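Local coordinates for binary enterotoxin of Clostridium perfringens component a (Clostridium perfringens, PDB 5WTZ), which probably transfers ADP-ribose from bound NAD+ to actin, as the enzymatic component of a two-part clostridial enterotoxin, at residues 60-64 with 347-351; 57-61 with 401-405. All coordinates share one frame. Numbering follows the deposited sequence.

Contact 1 of 2, residues 60-64 with 347-351; sequences KFALD and SNNIS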
ATOM      1  N   LYS A  60       6.259 -10.290  -1.421  1.00 21.16           N
ATOM      2  CA  LYS A  60       6.484  -9.403  -0.291  1.00 24.48           C
ATOM      3  C   LYS A  60       5.580  -9.736   0.896  1.00 22.80           C
ATOM      4  O   LYS A  60       5.924  -9.423   2.032  1.00 25.00           O
ATOM      5  CB  LYS A  60       6.316  -7.940  -0.709  1.00 24.68           C
ATOM      6  CG  LYS A  60       4.933  -7.490  -1.095  1.00 20.94           C
ATOM      7  CD  LYS A  60       5.080  -6.131  -1.767  1.00 28.52           C
ATOM      8  CE  LYS A  60       3.785  -5.368  -1.888  1.00 26.27           C
ATOM      9  NZ  LYS A  60       4.045  -4.117  -2.677  1.00 25.61           N
ATOM     10  N   PHE A  61       4.451 -10.394   0.647  1.00 19.27           N
ATOM     11  CA  PHE A  61       3.578 -10.792   1.758  1.00 21.81           C
ATOM     12  C   PHE A  61       3.794 -12.239   2.229  1.00 26.21           C
ATOM     13  O   PHE A  61       3.162 -12.684   3.187  1.00 24.44           O
ATOM     14  CB  PHE A  61       2.120 -10.592   1.372  1.00 21.04           C
ATOM     15  CG  PHE A  61       1.704  -9.151   1.316  1.00 18.47           C
ATOM     16  CD1 PHE A  61       1.620  -8.403   2.477  1.00 17.31           C
ATOM     17  CD2 PHE A  61       1.409  -8.546   0.099  1.00 19.95           C
ATOM     18  CE1 PHE A  61       1.243  -7.063   2.443  1.00 17.31           C
ATOM     19  CE2 PHE A  61       1.027  -7.204   0.057  1.00 21.95           C
ATOM     20  CZ  PHE A  61       0.946  -6.470   1.236  1.00 19.79           C
ATOM     21  N   ALA A  62       4.681 -12.970   1.560  1.00 21.54           N
ATOM     22  CA  ALA A  62       4.931 -14.375   1.883  1.00 20.52           C
ATOM     23  C   ALA A  62       5.636 -14.583   3.219  1.00 21.65           C
ATOM     24  O   ALA A  62       6.183 -13.644   3.832  1.00 21.08           O
ATOM     25  CB  ALA A  62       5.752 -15.027   0.777  1.00 21.74           C
ATOM     26  N   LEU A  63       5.655 -15.842   3.653  1.00 24.28           N
ATOM     27  CA  LEU A  63       6.448 -16.252   4.793  1.00 25.62           C
ATOM     28  C   LEU A  63       7.924 -16.110   4.463  1.00 30.86           C
ATOM     29  O   LEU A  63       8.295 -16.035   3.295  1.00 29.83           O
ATOM     30  CB  LEU A  63       6.137 -17.693   5.193  1.00 28.94           C
ATOM     31  CG  LEU A  63       4.752 -17.939   5.782  1.00 28.76           C
ATOM     32  CD1 LEU A  63       4.416 -19.415   5.670  1.00 26.42           C
ATOM     33  CD2 LEU A  63       4.738 -17.490   7.235  1.00 25.41           C
ATOM     34  N   ASP A  64       8.758 -16.100   5.496  1.00 29.85           N
ATOM     35  CA  ASP A  64      10.180 -15.781   5.351  1.00 33.07           C
ATOM     36  C   ASP A  64      10.973 -16.704   4.436  1.00 35.30           C
ATOM     37  O   ASP A  64      11.836 -16.232   3.700  1.00 45.87           O
ATOM     38  CB  ASP A  64      10.845 -15.751   6.727  1.00 32.20           C
ATOM     39  CG  ASP A  64      10.403 -14.561   7.552  1.00 45.34           C
ATOM     40  OD1 ASP A  64       9.360 -13.956   7.213  1.00 48.45           O
ATOM     41  OD2 ASP A  64      11.103 -14.220   8.528  1.00 51.04           O
ATOM     42  N   SER A 347       6.107  -6.474   5.835  1.00 16.80           N
ATOM     43  CA  SER A 347       5.005  -7.073   5.101  1.00 19.53           C
ATOM     44  C   SER A 347       5.065  -8.604   5.166  1.00 18.52           C
ATOM     45  O   SER A 347       4.080  -9.265   4.813  1.00 20.01           O
ATOM     46  CB  SER A 347       4.998  -6.599   3.632  1.00 15.39           C
ATOM     47  OG  SER A 347       6.248  -6.827   2.990  1.00 18.57           O
ATOM     48  N   ASN A 348       6.202  -9.149   5.624  1.00 19.65           N
ATOM     49  CA  ASN A 348       6.388 -10.600   5.816  1.00 18.69           C
ATOM     50  C   ASN A 348       5.218 -11.251   6.540  1.00 21.46           C
ATOM     51  O   ASN A 348       4.706 -10.694   7.507  1.00 25.25           O
ATOM     52  CB  ASN A 348       7.664 -10.927   6.626  1.00 22.15           C
ATOM     53  CG  ASN A 348       8.937 -10.363   6.017  1.00 21.24           C
ATOM     54  OD1 ASN A 348       8.982  -9.208   5.606  1.00 27.36           O
ATOM     55  ND2 ASN A 348       9.978 -11.178   5.971  1.00 28.07           N
ATOM     56  N   ASN A 349       4.807 -12.439   6.100  1.00 24.74           N
ATOM     57  CA  ASN A 349       3.840 -13.211   6.876  1.00 23.86           C
ATOM     58  C   ASN A 349       4.469 -13.653   8.204  1.00 19.50           C
ATOM     59  O   ASN A 349       5.684 -13.729   8.314  1.00 21.59           O
ATOM     60  CB  ASN A 349       3.350 -14.421   6.083  1.00 20.65           C
ATOM     61  CG  ASN A 349       1.986 -14.918   6.548  1.00 23.18           C
ATOM     62  OD1 ASN A 349       1.446 -14.452   7.561  1.00 26.50           O
ATOM     63  ND2 ASN A 349       1.422 -15.879   5.806  1.00 18.73           N
ATOM     64  N   ILE A 350       3.636 -13.918   9.206  1.00 23.36           N
ATOM     65  CA  ILE A 350       4.103 -14.369  10.514  1.00 26.99           C
ATOM     66  C   ILE A 350       3.630 -15.799  10.746  1.00 26.69           C
ATOM     67  O   ILE A 350       2.444 -16.090  10.555  1.00 23.19           O
ATOM     68  CB  ILE A 350       3.586 -13.459  11.646  1.00 25.43           C
ATOM     69  CG1 ILE A 350       4.112 -12.030  11.477  1.00 26.78           C
ATOM     70  CG2 ILE A 350       3.972 -14.022  13.004  1.00 19.76           C
ATOM     71  CD1 ILE A 350       3.381 -10.993  12.330  1.00 28.99           C
ATOM     72  N   SER A 351       4.551 -16.680  11.140  1.00 20.64           N
ATOM     73  CA  SER A 351       4.271 -18.117  11.260  1.00 20.07           C
ATOM     74  C   SER A 351       3.030 -18.427  12.081  1.00 23.06           C
ATOM     75  O   SER A 351       2.204 -19.246  11.673  1.00 21.79           O
ATOM     76  CB  SER A 351       5.469 -18.850  11.869  1.00 31.64           C
ATOM     77  OG  SER A 351       6.503 -18.999  10.913  1.00 36.91           O
TER

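Contact 2 of 2, residues 57-61 with 401-405; sequences IKKKF and YYDES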
ATOM      1  N   ILE A  57       3.638  -8.884  -5.320  1.00 22.19           N
ATOM      2  CA  ILE A  57       2.705  -8.900  -4.199  1.00 21.70           C
ATOM      3  C   ILE A  57       2.788 -10.200  -3.390  1.00 19.99           C
ATOM      4  O   ILE A  57       2.943 -10.156  -2.153  1.00 20.99           O
ATOM      5  CB  ILE A  57       1.267  -8.669  -4.704  1.00 19.81           C
ATOM      6  CG1 ILE A  57       1.161  -7.235  -5.234  1.00 21.99           C
ATOM      7  CG2 ILE A  57       0.262  -8.929  -3.593  1.00 20.25           C
ATOM      8  CD1 ILE A  57      -0.189  -6.871  -5.851  1.00 20.16           C
ATOM      9  N   LYS A  58       2.690 -11.338  -4.079  1.00 19.39           N
ATOM     10  CA  LYS A  58       2.896 -12.663  -3.484  1.00 23.17           C
ATOM     11  C   LYS A  58       4.161 -12.690  -2.639  1.00 21.08           C
ATOM     12  O   LYS A  58       4.152 -13.118  -1.478  1.00 23.99           O
ATOM     13  CB  LYS A  58       3.007 -13.746  -4.567  1.00 17.76           C
ATOM     14  CG  LYS A  58       1.726 -14.098  -5.300  1.00 18.03           C
ATOM     15  CD  LYS A  58       2.043 -15.045  -6.455  1.00 25.71           C
ATOM     16  CE  LYS A  58       0.787 -15.445  -7.211  1.00 32.41           C
ATOM     17  NZ  LYS A  58      -0.095 -16.298  -6.370  1.00 26.81           N
ATOM     18  N   LYS A  59       5.258 -12.230  -3.237  1.00 18.85           N
ATOM     19  CA  LYS A  59       6.567 -12.375  -2.633  1.00 27.46           C
ATOM     20  C   LYS A  59       6.696 -11.541  -1.365  1.00 27.76           C
ATOM     21  O   LYS A  59       7.185 -12.022  -0.347  1.00 21.35           O
ATOM     22  CB  LYS A  59       7.664 -11.982  -3.624  1.00 24.62           C
ATOM     23  CG  LYS A  59       9.073 -12.215  -3.109  1.00 27.42           C
ATOM     24  CD  LYS A  59      10.092 -11.536  -4.011  1.00 33.67           C
ATOM     25  CE  LYS A  59      11.518 -11.691  -3.471  1.00 40.30           C
ATOM     26  NZ  LYS A  59      11.857 -13.117  -3.234  1.00 49.01           N
ATOM     27  N   LYS A  60       6.259 -10.290  -1.421  1.00 21.16           N
ATOM     28  CA  LYS A  60       6.484  -9.403  -0.291  1.00 24.48           C
ATOM     29  C   LYS A  60       5.580  -9.736   0.896  1.00 22.80           C
ATOM     30  O   LYS A  60       5.924  -9.423   2.032  1.00 25.00           O
ATOM     31  CB  LYS A  60       6.316  -7.940  -0.709  1.00 24.68           C
ATOM     32  CG  LYS A  60       4.933  -7.490  -1.095  1.00 20.94           C
ATOM     33  CD  LYS A  60       5.080  -6.131  -1.767  1.00 28.52           C
ATOM     34  CE  LYS A  60       3.785  -5.368  -1.888  1.00 26.27           C
ATOM     35  NZ  LYS A  60       4.045  -4.117  -2.677  1.00 25.61           N
ATOM     36  N   PHE A  61       4.451 -10.394   0.647  1.00 19.27           N
ATOM     37  CA  PHE A  61       3.578 -10.792   1.758  1.00 21.81           C
ATOM     38  C   PHE A  61       3.794 -12.239   2.229  1.00 26.21           C
ATOM     39  O   PHE A  61       3.162 -12.684   3.187  1.00 24.44           O
ATOM     40  CB  PHE A  61       2.120 -10.592   1.372  1.00 21.04           C
ATOM     41  CG  PHE A  61       1.704  -9.151   1.316  1.00 18.47           C
ATOM     42  CD1 PHE A  61       1.620  -8.403   2.477  1.00 17.31           C
ATOM     43  CD2 PHE A  61       1.409  -8.546   0.099  1.00 19.95           C
ATOM     44  CE1 PHE A  61       1.243  -7.063   2.443  1.00 17.31           C
ATOM     45  CE2 PHE A  61       1.027  -7.204   0.057  1.00 21.95           C
ATOM     46  CZ  PHE A  61       0.946  -6.470   1.236  1.00 19.79           C
ATOM     47  N   TYR A 401      -5.285 -11.045  -3.382  1.00 18.15           N
ATOM     48  CA  TYR A 401      -4.290 -11.833  -4.108  1.00 27.40           C
ATOM     49  C   TYR A 401      -4.373 -13.266  -3.631  1.00 20.01           C
ATOM     50  O   TYR A 401      -4.977 -13.551  -2.602  1.00 26.66           O
ATOM     51  CB  TYR A 401      -2.873 -11.268  -3.933  1.00 22.45           C
ATOM     52  CG  TYR A 401      -2.109 -11.810  -2.744  1.00 22.56           C
ATOM     53  CD1 TYR A 401      -2.341 -11.312  -1.475  1.00 20.91           C
ATOM     54  CD2 TYR A 401      -1.143 -12.818  -2.898  1.00 23.59           C
ATOM     55  CE1 TYR A 401      -1.630 -11.792  -0.370  1.00 19.42           C
ATOM     56  CE2 TYR A 401      -0.438 -13.312  -1.797  1.00 24.60           C
ATOM     57  CZ  TYR A 401      -0.691 -12.786  -0.543  1.00 24.59           C
ATOM     58  OH  TYR A 401      -0.012 -13.259   0.557  1.00 25.60           O
ATOM     59  N   TYR A 402      -3.781 -14.166  -4.391  1.00 19.95           N
ATOM     60  CA  TYR A 402      -3.860 -15.575  -4.061  1.00 27.69           C
ATOM     61  C   TYR A 402      -2.570 -16.059  -3.416  1.00 29.48           C
ATOM     62  O   TYR A 402      -1.527 -16.102  -4.066  1.00 24.92           O
ATOM     63  CB  TYR A 402      -4.173 -16.399  -5.312  1.00 24.59           C
ATOM     64  CG  TYR A 402      -4.311 -17.869  -5.018  1.00 23.61           C
ATOM     65  CD1 TYR A 402      -5.412 -18.360  -4.316  1.00 30.59           C
ATOM     66  CD2 TYR A 402      -3.331 -18.766  -5.407  1.00 25.64           C
ATOM     67  CE1 TYR A 402      -5.539 -19.713  -4.034  1.00 27.61           C
ATOM     68  CE2 TYR A 402      -3.451 -20.125  -5.135  1.00 30.90           C
ATOM     69  CZ  TYR A 402      -4.551 -20.592  -4.449  1.00 29.73           C
ATOM     70  OH  TYR A 402      -4.652 -21.942  -4.182  1.00 32.00           O
ATOM     71  N   ASP A 403      -2.650 -16.397  -2.129  1.00 23.88           N
ATOM     72  CA  ASP A 403      -1.541 -17.043  -1.423  1.00 24.08           C
ATOM     73  C   ASP A 403      -1.579 -18.526  -1.737  1.00 29.14           C
ATOM     74  O   ASP A 403      -2.406 -19.261  -1.189  1.00 24.46           O
ATOM     75  CB  ASP A 403      -1.627 -16.811   0.094  1.00 21.61           C
ATOM     76  CG  ASP A 403      -0.398 -17.344   0.851  1.00 25.91           C
ATOM     77  OD1 ASP A 403       0.412 -18.099   0.266  1.00 23.92           O
ATOM     78  OD2 ASP A 403      -0.240 -17.000   2.041  1.00 25.18           O
ATOM     79  N   GLU A 404      -0.671 -18.961  -2.604  1.00 30.60           N
ATOM     80  CA  GLU A 404      -0.671 -20.327  -3.119  1.00 28.15           C
ATOM     81  C   GLU A 404       0.051 -21.293  -2.196  1.00 29.30           C
ATOM     82  O   GLU A 404       0.042 -22.502  -2.417  1.00 27.99           O
ATOM     83  CB  GLU A 404      -0.029 -20.370  -4.515  1.00 25.98           C
ATOM     84  CG  GLU A 404       1.501 -20.267  -4.541  1.00 28.74           C
ATOM     85  CD  GLU A 404       2.028 -18.851  -4.327  1.00 44.53           C
ATOM     86  OE1 GLU A 404       1.258 -17.874  -4.477  1.00 43.78           O
ATOM     87  OE2 GLU A 404       3.229 -18.714  -4.004  1.00 47.43           O
ATOM     88  N   SER A 405       0.685 -20.756  -1.162  1.00 27.37           N
ATOM     89  CA  SER A 405       1.519 -21.570  -0.285  1.00 28.47           C
ATOM     90  C   SER A 405       0.689 -22.460   0.637  1.00 26.26           C
ATOM     91  O   SER A 405      -0.411 -22.086   1.089  1.00 25.98           O
ATOM     92  CB  SER A 405       2.454 -20.684   0.551  1.00 25.23           C
ATOM     93  OG  SER A 405       1.750 -19.989   1.563  1.00 26.31           O
TER
HETATM   94  O   HOH W   1       2.259 -14.558  -0.179  1.00 21.52           O
HETATM   95  O   HOH W   2       0.252 -14.054   3.115  1.00 20.26           O

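Contact 1 of 2, residues 60-64 with 347-351
Three hydrogen bonds hold this contact, two of them to carbonyls of the helix end and the turn after it and one between side chains, as the C-terminal end of helix 36-61 gives way to an extended stretch that passes beside the loop 347-351. Ser347 OG donates to Lys60 O at 2.8 Å, the backbone Asn349 N donates to Ala62 O at 2.9 Å with a nearly straight angle of 167°, and Asn348 ND2 reaches Asp64 OD1 at 3.1 Å. The other atom of the Asn348 amide is held too, OD1 accepting from Asn218 ND2. Late carbonyls of a helix and of the residues just past it lack the usual partners further along, so an outside loop can supply donors. The backbones come close enough for a CA-H...O contact as well, Phe61 CA to Ser347 O at 3.5 Å.

Apolar packing is lighter. Leu63 CD2 rests 3.6 Å from Asn349 CB, and Phe61 CE1 lies 4.0 Å from Ser347 CB. Within the loop, Asn349 OD1 accepts from Ile350 N at 2.8 Å, while its ND2 bonds to Ala354 O.

Arg300, which binds NADH in a crystal structure of this protein, donates from NH2 to both Phe61 O and Ser347 O. The arrangement is an interdomain junction beside the NAD pocket of an ADP-ribosyltransferase fold, where a helix end from the N-terminal half meets a loop whose Ile350 touches the dinucleotide.

Contact 2 of 2, residues 57-61 with 401-405
Lys58 makes the strongest polar link here: its NZ donates to the backbone Tyr402 O at 2.7 Å and forms a salt bridge with Glu404 OE1 at 2.8 Å. One ammonium group therefore ties helix 36-61 to both the end of strand 391-403 and the turn after it. This is helix-on-sheet packing between the two ADP-ribosyltransferase-like halves of the toxin, the helix from the first and the strand from the five-stranded mixed sheet of the second. The short segments cross at -53° with axes 9.0 Å apart. Glu404 has a further partner, OE2 bonding to Tyr66 OH.

The turn is fixed by Asp403, whose OD1 accepts from Ser405 N at 3.0 Å in an Asx turn and from Ser405 OG at 2.7 Å. Its OD2 is in a salt bridge with Lys413 on the adjacent strand 411-420.

Further in, Tyr401 projects from the strand toward the helix and packs against Ile57, Lys58 and Phe61. Ile57 CG2 sits over one face of its ring, 4.2 Å from the centroid, in a CH-pi contact, and Lys58 CA comes within 3.8 Å of Tyr401 CE2. Phe61 CB lies 4.0 Å from Tyr401 CZ; Ile415 of strand 411-420 touches Ile57, Phe61 and Tyr401 alike.

Two waters complete the seam at the phenol. One lies 2.7 Å from both Tyr401 OH and Lys58 O, donating to the carbonyl; the second, also 2.7 Å from Tyr401 OH, donates to Phe61 O and Asp403 OD2, each at 3.2 Å.

Contacts 1 and 2 both start from the C-terminal end of helix 36-61, sharing Lys60 and Phe61, and their centres lie 9 Å apart on the same side of the chain's centre. Along the chain the helix comes first, then the loop 347-351 between strands 341-344 and 358-364, and last 401-405 at the end of strand 391-403. The two partner regions nearly meet, with Asn349 ND2 packing 4.3 Å from Asp403 OD2. One helix end from the N-terminal half is thus set against both the sheet of the C-terminal half and a loop reaching to NAD, joining the interdomain interface to the edge of the nucleotide site.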